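Local coordinates for diaminopropionate ammonia-lyase (Escherichia coli, PDB 4D9I), which catalyses the pyridoxal 5'-phosphate-dependent alpha,beta-elimination of both L- and D-2,3-diaminopropionate to pyruvate and ammonia, at residues Lys60-Lys65 and Val371-Thr376; Pro224-Leu229 and Asn252-Ile257. All coordinates share one frame; numbering follows the deposited sequence.

Interaction 1: residues Lys60-Lys65 and Val371-Thr376; sequences KKILVK and VLVIST
From Lys-61 and Val-371 to Lys-65 and Ser-375, the flat groups that meet are peptide units. Val-371 N stands above the carbonyl plane of Lys-61, 43° out of it and 2.9 Å from Lys-61 O, whereas Val-373 N meets Leu-63 O at 2.8 Å, nearly along the C=O axis. Bonds from Leu-63 N to Val-371 O, Lys-65 N to Val-373 O and Ser-375 N to Lys-65 O complete the ladder of a parallel strand pair. Val-64 holds CG1 anti to its backbone N (chi1 -177°), and this methyl touches Ser-375 CB at 3.8 Å; Val-64 CG2 lies 4.2 Å from Val-373 CB. On the opposite face Lys-65 CB meets Ile-374 CD1 at 3.8 Å. The Lys-65 chain bends at chi2, turning CD, and its NZ makes a salt bridge to Glu-212 and hydrogen bonds to Thr-45 O and Gln-216 OE1. Ser-375 OG hydrogen-bonds Ser-336 OG. In the larger mixed sheet of this fold type II enzyme, strand 61-66 lies between antiparallel strand 47-49 and parallel strand 370-375, which has strand 226-230 on its other side. Helix 208-220 covers the face of Leu-63, Leu-372 and Ile-374 through Met-217 and Leu-209.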
loop_
_atom_site.group_PDB
_atom_site.type_symbol
_atom_site.label_atom_id
_atom_site.label_comp_id
_atom_site.label_asym_id
_atom_site.label_seq_id
_atom_site.Cartn_x
_atom_site.Cartn_y
_atom_site.Cartn_z
ATOM N N LYS B 60 1.606 -10.347 20.386
ATOM C CA LYS B 60 0.474 -9.687 21.064
ATOM C C LYS B 60 0.182 -8.310 20.427
ATOM O O LYS B 60 -0.953 -8.012 20.081
ATOM C CB LYS B 60 0.742 -9.534 22.572
ATOM C CG LYS B 60 -0.462 -9.067 23.396
ATOM C CD LYS B 60 -0.185 -9.148 24.908
ATOM C CE LYS B 60 -1.460 -9.000 25.738
ATOM N N LYS B 61 1.216 -7.483 20.300
ATOM C CA LYS B 61 1.082 -6.127 19.784
ATOM C C LYS B 61 2.279 -5.717 18.968
ATOM O O LYS B 61 3.409 -6.158 19.221
ATOM C CB LYS B 61 0.850 -5.115 20.919
ATOM C CG LYS B 61 -0.580 -5.153 21.486
ATOM C CD LYS B 61 -1.206 -3.766 21.431
ATOM C CE LYS B 61 -2.729 -3.805 21.372
ATOM N NZ LYS B 61 -3.210 -2.528 20.761
ATOM N N ILE B 62 2.020 -4.890 17.956
ATOM C CA ILE B 62 3.073 -4.249 17.194
ATOM C C ILE B 62 2.704 -2.759 17.184
ATOM O O ILE B 62 1.630 -2.397 16.691
ATOM C CB ILE B 62 3.199 -4.818 15.766
ATOM C CG1 ILE B 62 3.604 -6.309 15.789
ATOM C CG2 ILE B 62 4.195 -4.020 14.922
ATOM C CD1 ILE B 62 3.640 -6.948 14.391
ATOM N N LEU B 63 3.584 -1.930 17.754
ATOM C CA LEU B 63 3.328 -0.514 17.950
ATOM C C LEU B 63 4.379 0.245 17.170
ATOM O O LEU B 63 5.584 0.015 17.374
ATOM C CB LEU B 63 3.405 -0.142 19.429
ATOM C CG LEU B 63 2.503 -0.963 20.364
ATOM C CD1 LEU B 63 2.895 -0.699 21.803
ATOM C CD2 LEU B 63 1.030 -0.651 20.110
ATOM N N VAL B 64 3.942 1.114 16.273
ATOM C CA VAL B 64 4.887 1.851 15.418
ATOM C C VAL B 64 4.837 3.325 15.749
ATOM O O VAL B 64 3.808 4.002 15.538
ATOM C CB VAL B 64 4.604 1.655 13.911
ATOM C CG1 VAL B 64 5.660 2.389 13.058
ATOM C CG2 VAL B 64 4.566 0.169 13.568
ATOM N N LYS B 65 5.961 3.826 16.245
ATOM C CA LYS B 65 6.153 5.254 16.422
ATOM C C LYS B 65 6.420 5.905 15.070
ATOM O O LYS B 65 7.482 5.669 14.446
ATOM C CB LYS B 65 7.311 5.483 17.412
ATOM C CG LYS B 65 7.467 6.908 17.935
ATOM C CD LYS B 65 6.230 7.434 18.661
ATOM C CE LYS B 65 6.546 8.754 19.375
ATOM N NZ LYS B 65 5.317 9.503 19.761
ATOM N N VAL B 371 5.705 -5.321 20.777
ATOM C CA VAL B 371 6.892 -4.961 19.999
ATOM C C VAL B 371 6.833 -3.505 19.524
ATOM O O VAL B 371 5.989 -3.144 18.718
ATOM C CB VAL B 371 7.094 -5.927 18.817
ATOM C CG1 VAL B 371 8.425 -5.667 18.113
ATOM C CG2 VAL B 371 7.030 -7.388 19.286
ATOM N N LEU B 372 7.727 -2.684 20.075
ATOM C CA LEU B 372 7.849 -1.298 19.724
ATOM C C LEU B 372 8.775 -1.171 18.522
ATOM O O LEU B 372 9.900 -1.660 18.534
ATOM C CB LEU B 372 8.382 -0.482 20.927
ATOM C CG LEU B 372 8.740 0.996 20.695
ATOM C CD1 LEU B 372 7.578 1.783 20.136
ATOM C CD2 LEU B 372 9.222 1.620 22.006
ATOM N N VAL B 373 8.277 -0.534 17.471
ATOM C CA VAL B 373 9.042 -0.299 16.240
ATOM C C VAL B 373 9.078 1.204 16.050
ATOM O O VAL B 373 8.112 1.883 16.397
ATOM C CB VAL B 373 8.348 -0.994 15.041
ATOM C CG1 VAL B 373 9.064 -0.732 13.731
ATOM C CG2 VAL B 373 8.296 -2.508 15.288
ATOM N N ILE B 374 10.195 1.726 15.532
ATOM C CA ILE B 374 10.282 3.133 15.203
ATOM C C ILE B 374 10.338 3.321 13.692
ATOM O O ILE B 374 11.236 2.786 13.028
ATOM C CB ILE B 374 11.515 3.820 15.858
ATOM C CG1 ILE B 374 11.700 3.400 17.326
ATOM C CG2 ILE B 374 11.434 5.331 15.655
ATOM C CD1 ILE B 374 10.622 3.835 18.324
ATOM N N SER B 375 9.367 4.058 13.156
ATOM C CA SER B 375 9.427 4.495 11.778
ATOM C C SER B 375 10.067 5.866 11.774
ATOM O O SER B 375 9.423 6.886 12.058
ATOM C CB SER B 375 8.046 4.554 11.126
ATOM O OG SER B 375 8.223 4.766 9.743
ATOM N N THR B 376 11.353 5.887 11.455
ATOM C CA THR B 376 12.167 7.109 11.632
ATOM C C THR B 376 11.929 8.171 10.569
ATOM O O THR B 376 12.256 9.345 10.785
ATOM C CB THR B 376 13.661 6.753 11.641
ATOM O OG1 THR B 376 13.903 5.845 10.555
ATOM C CG2 THR B 376 14.039 6.099 12.965
#

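Interaction 2: residues Pro224-Leu229 and Asn252-Ile257; sequences PTHVLL and NLHSII
Val-227 O is gripped twice from the neighbouring strand: Ile-256 N donates a hydrogen bond at 2.8 Å, and Ser-255 CA adds a CA-H...O contact at 3.3 Å. Ile-256 O likewise takes Leu-229 N and Leu-228 CA, and His-254 O takes Val-227 N and His-226 CA, while His-254 N donates to Thr-225 O. Just before the first bond of this parallel ladder, a water donates to Asn-252 O; its approach to Pro-224 O is too short to be relied on. The rings of His-226 and His-254 run alongside each other, their planes 24° apart and so far displaced that there is little stacking. His-254 CB makes a CH-pi contact over one face of the His-226 ring, toward its rim, with ring atom CD2 3.5 Å from CB. With CG anti to the carbonyl carbon (chi1 -64°), His-226 sets this atom on the side of its own backbone N, toward the preceding residue, where Thr-225 OG1 and His-226 ND1 share a hydrogen bond of 2.7 Å in the ring plane. An alanine in place of His-226 would probably leave Thr-225 OG1 without this mate and open a gap beside His-254 CB. Farther along the same face, Leu-228 CD1 meets Ile-256 CD1 at 3.6 Å. On the other face Val-227 CG1 packs on Ser-255 CB at 3.8 Å and on Leu-253 CD2 at 4.0 Å; helix 235-248, the helix of this beta-alpha-beta unit, covers Ser-255 with Leu-241 and Leu-253 with Leu-244. His-254 NE2 hydrogen-bonds Gln-308 OE1, and His-226 NE2 makes a weak hydrogen bond to Leu-363 O. With His-226 NE2 only 4.0 Å from His-254 ND1, a positive charge on one ring would probably make protonation of the other less favourable.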
loop_
_atom_site.group_PDB
_atom_site.type_symbol
_atom_site.label_atom_id
_atom_site.label_comp_id
_atom_site.label_asym_id
_atom_site.label_seq_id
_atom_site.Cartn_x
_atom_site.Cartn_y
_atom_site.Cartn_z
ATOM N N PRO B 224 6.141 -2.634 26.702
ATOM C CA PRO B 224 6.816 -3.356 25.624
ATOM C C PRO B 224 7.714 -4.489 26.152
ATOM O O PRO B 224 8.412 -4.322 27.165
ATOM C CB PRO B 224 7.648 -2.266 24.951
ATOM C CG PRO B 224 7.928 -1.260 26.034
ATOM C CD PRO B 224 6.834 -1.389 27.071
ATOM N N THR B 225 7.691 -5.626 25.464
ATOM C CA THR B 225 8.657 -6.688 25.711
ATOM C C THR B 225 9.891 -6.539 24.812
ATOM O O THR B 225 10.990 -6.979 25.187
ATOM C CB THR B 225 8.037 -8.075 25.435
ATOM O OG1 THR B 225 7.480 -8.072 24.117
ATOM C CG2 THR B 225 6.947 -8.399 26.456
ATOM N N HIS B 226 9.696 -5.949 23.628
ATOM C CA HIS B 226 10.743 -5.804 22.607
ATOM C C HIS B 226 10.819 -4.411 22.063
ATOM O O HIS B 226 9.824 -3.685 22.084
ATOM C CB HIS B 226 10.462 -6.730 21.415
ATOM C CG HIS B 226 10.510 -8.190 21.758
ATOM N ND1 HIS B 226 9.581 -8.778 22.531
ATOM C CD2 HIS B 226 11.426 -9.180 21.424
ATOM C CE1 HIS B 226 9.877 -10.088 22.692
ATOM N NE2 HIS B 226 11.015 -10.334 22.024
ATOM N N VAL B 227 12.002 -4.038 21.561
ATOM C CA VAL B 227 12.148 -2.864 20.700
ATOM C C VAL B 227 13.140 -3.167 19.568
ATOM O O VAL B 227 14.211 -3.761 19.795
ATOM C CB VAL B 227 12.506 -1.575 21.487
ATOM C CG1 VAL B 227 13.854 -1.691 22.199
ATOM C CG2 VAL B 227 12.470 -0.346 20.577
ATOM N N LEU B 228 12.736 -2.822 18.346
ATOM C CA LEU B 228 13.613 -2.900 17.200
ATOM C C LEU B 228 14.081 -1.497 16.873
ATOM O O LEU B 228 13.270 -0.575 16.712
ATOM C CB LEU B 228 12.929 -3.567 15.997
ATOM C CG LEU B 228 13.047 -5.110 16.043
ATOM C CD1 LEU B 228 12.082 -5.697 17.067
ATOM C CD2 LEU B 228 12.809 -5.760 14.679
ATOM N N LEU B 229 15.392 -1.338 16.786
ATOM C CA LEU B 229 15.975 -0.041 16.537
ATOM C C LEU B 229 16.945 -0.133 15.361
ATOM O O LEU B 229 17.991 -0.786 15.456
ATOM C CB LEU B 229 16.688 0.466 17.820
ATOM C CG LEU B 229 15.807 0.761 19.050
ATOM C CD1 LEU B 229 16.667 1.013 20.299
ATOM C CD2 LEU B 229 14.890 1.955 18.779
ATOM N N ASN B 252 14.733 -6.542 31.243
ATOM C CA ASN B 252 13.334 -6.782 30.810
ATOM C C ASN B 252 12.950 -6.192 29.463
ATOM O O ASN B 252 11.767 -6.125 29.110
ATOM C CB ASN B 252 12.320 -6.310 31.848
ATOM C CG ASN B 252 12.651 -6.771 33.228
ATOM O OD1 ASN B 252 12.729 -5.959 34.149
ATOM N ND2 ASN B 252 12.877 -8.068 33.389
ATOM N N LEU B 253 13.943 -5.768 28.702
ATOM C CA LEU B 253 13.656 -5.267 27.373
ATOM C C LEU B 253 14.505 -5.985 26.337
ATOM O O LEU B 253 15.739 -5.917 26.353
ATOM C CB LEU B 253 13.819 -3.742 27.303
ATOM C CG LEU B 253 13.434 -3.013 26.005
ATOM C CD1 LEU B 253 12.037 -3.378 25.486
ATOM C CD2 LEU B 253 13.557 -1.508 26.202
ATOM N N HIS B 254 13.830 -6.687 25.440
ATOM C CA HIS B 254 14.531 -7.421 24.406
ATOM C C HIS B 254 14.743 -6.499 23.239
ATOM O O HIS B 254 13.856 -6.309 22.415
ATOM C CB HIS B 254 13.772 -8.685 24.009
ATOM C CG HIS B 254 14.562 -9.599 23.104
ATOM N ND1 HIS B 254 14.741 -10.896 23.373
ATOM C CD2 HIS B 254 15.237 -9.345 21.902
ATOM C CE1 HIS B 254 15.483 -11.459 22.399
ATOM N NE2 HIS B 254 15.801 -10.504 21.510
ATOM N N SER B 255 15.918 -5.883 23.198
ATOM C CA SER B 255 16.207 -4.886 22.187
ATOM C C SER B 255 16.990 -5.501 21.051
ATOM O O SER B 255 17.958 -6.234 21.266
ATOM C CB SER B 255 16.992 -3.704 22.790
ATOM O OG SER B 255 18.171 -4.156 23.423
ATOM N N ILE B 256 16.582 -5.154 19.841
ATOM C CA ILE B 256 17.172 -5.685 18.637
ATOM C C ILE B 256 17.603 -4.508 17.763
ATOM O O ILE B 256 16.775 -3.705 17.348
ATOM C CB ILE B 256 16.164 -6.575 17.857
ATOM C CG1 ILE B 256 15.681 -7.749 18.725
ATOM C CG2 ILE B 256 16.817 -7.131 16.616
ATOM C CD1 ILE B 256 14.305 -8.266 18.338
ATOM N N ILE B 257 18.897 -4.445 17.479
ATOM C CA ILE B 257 19.490 -3.414 16.619
ATOM C C ILE B 257 19.516 -3.960 15.194
ATOM O O ILE B 257 19.926 -5.113 14.962
ATOM C CB ILE B 257 20.921 -3.086 17.088
ATOM C CG1 ILE B 257 20.968 -2.927 18.620
ATOM C CG2 ILE B 257 21.468 -1.847 16.376
ATOM C CD1 ILE B 257 19.972 -1.934 19.205
HETATM O O HOH W 1 9.631 -4.353 29.392
#

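Of the four strands concerned, 61-66 is the first along the chain; its partner, strand 370-375, follows only near the C-terminal end, so interaction 1 closes a loop of some 300 residues that includes the separate four-stranded parallel sheet. Interaction 2 is nested inside that loop and closes a much shorter one: strand 226-230, helix 235-248 and strand 254-260. The contacts do not cross. They meet where strand 370-375 lies beside strand 226-230, through probable hydrogen bonds of Leu-372 N with His-226 O and of Leu-372 O with Leu-228 N and packing of Ile-374 on Leu-229. Together they set four adjacent parallel strands, 254-260, 226-230, 370-375 and 61-66, within the larger mixed sheet.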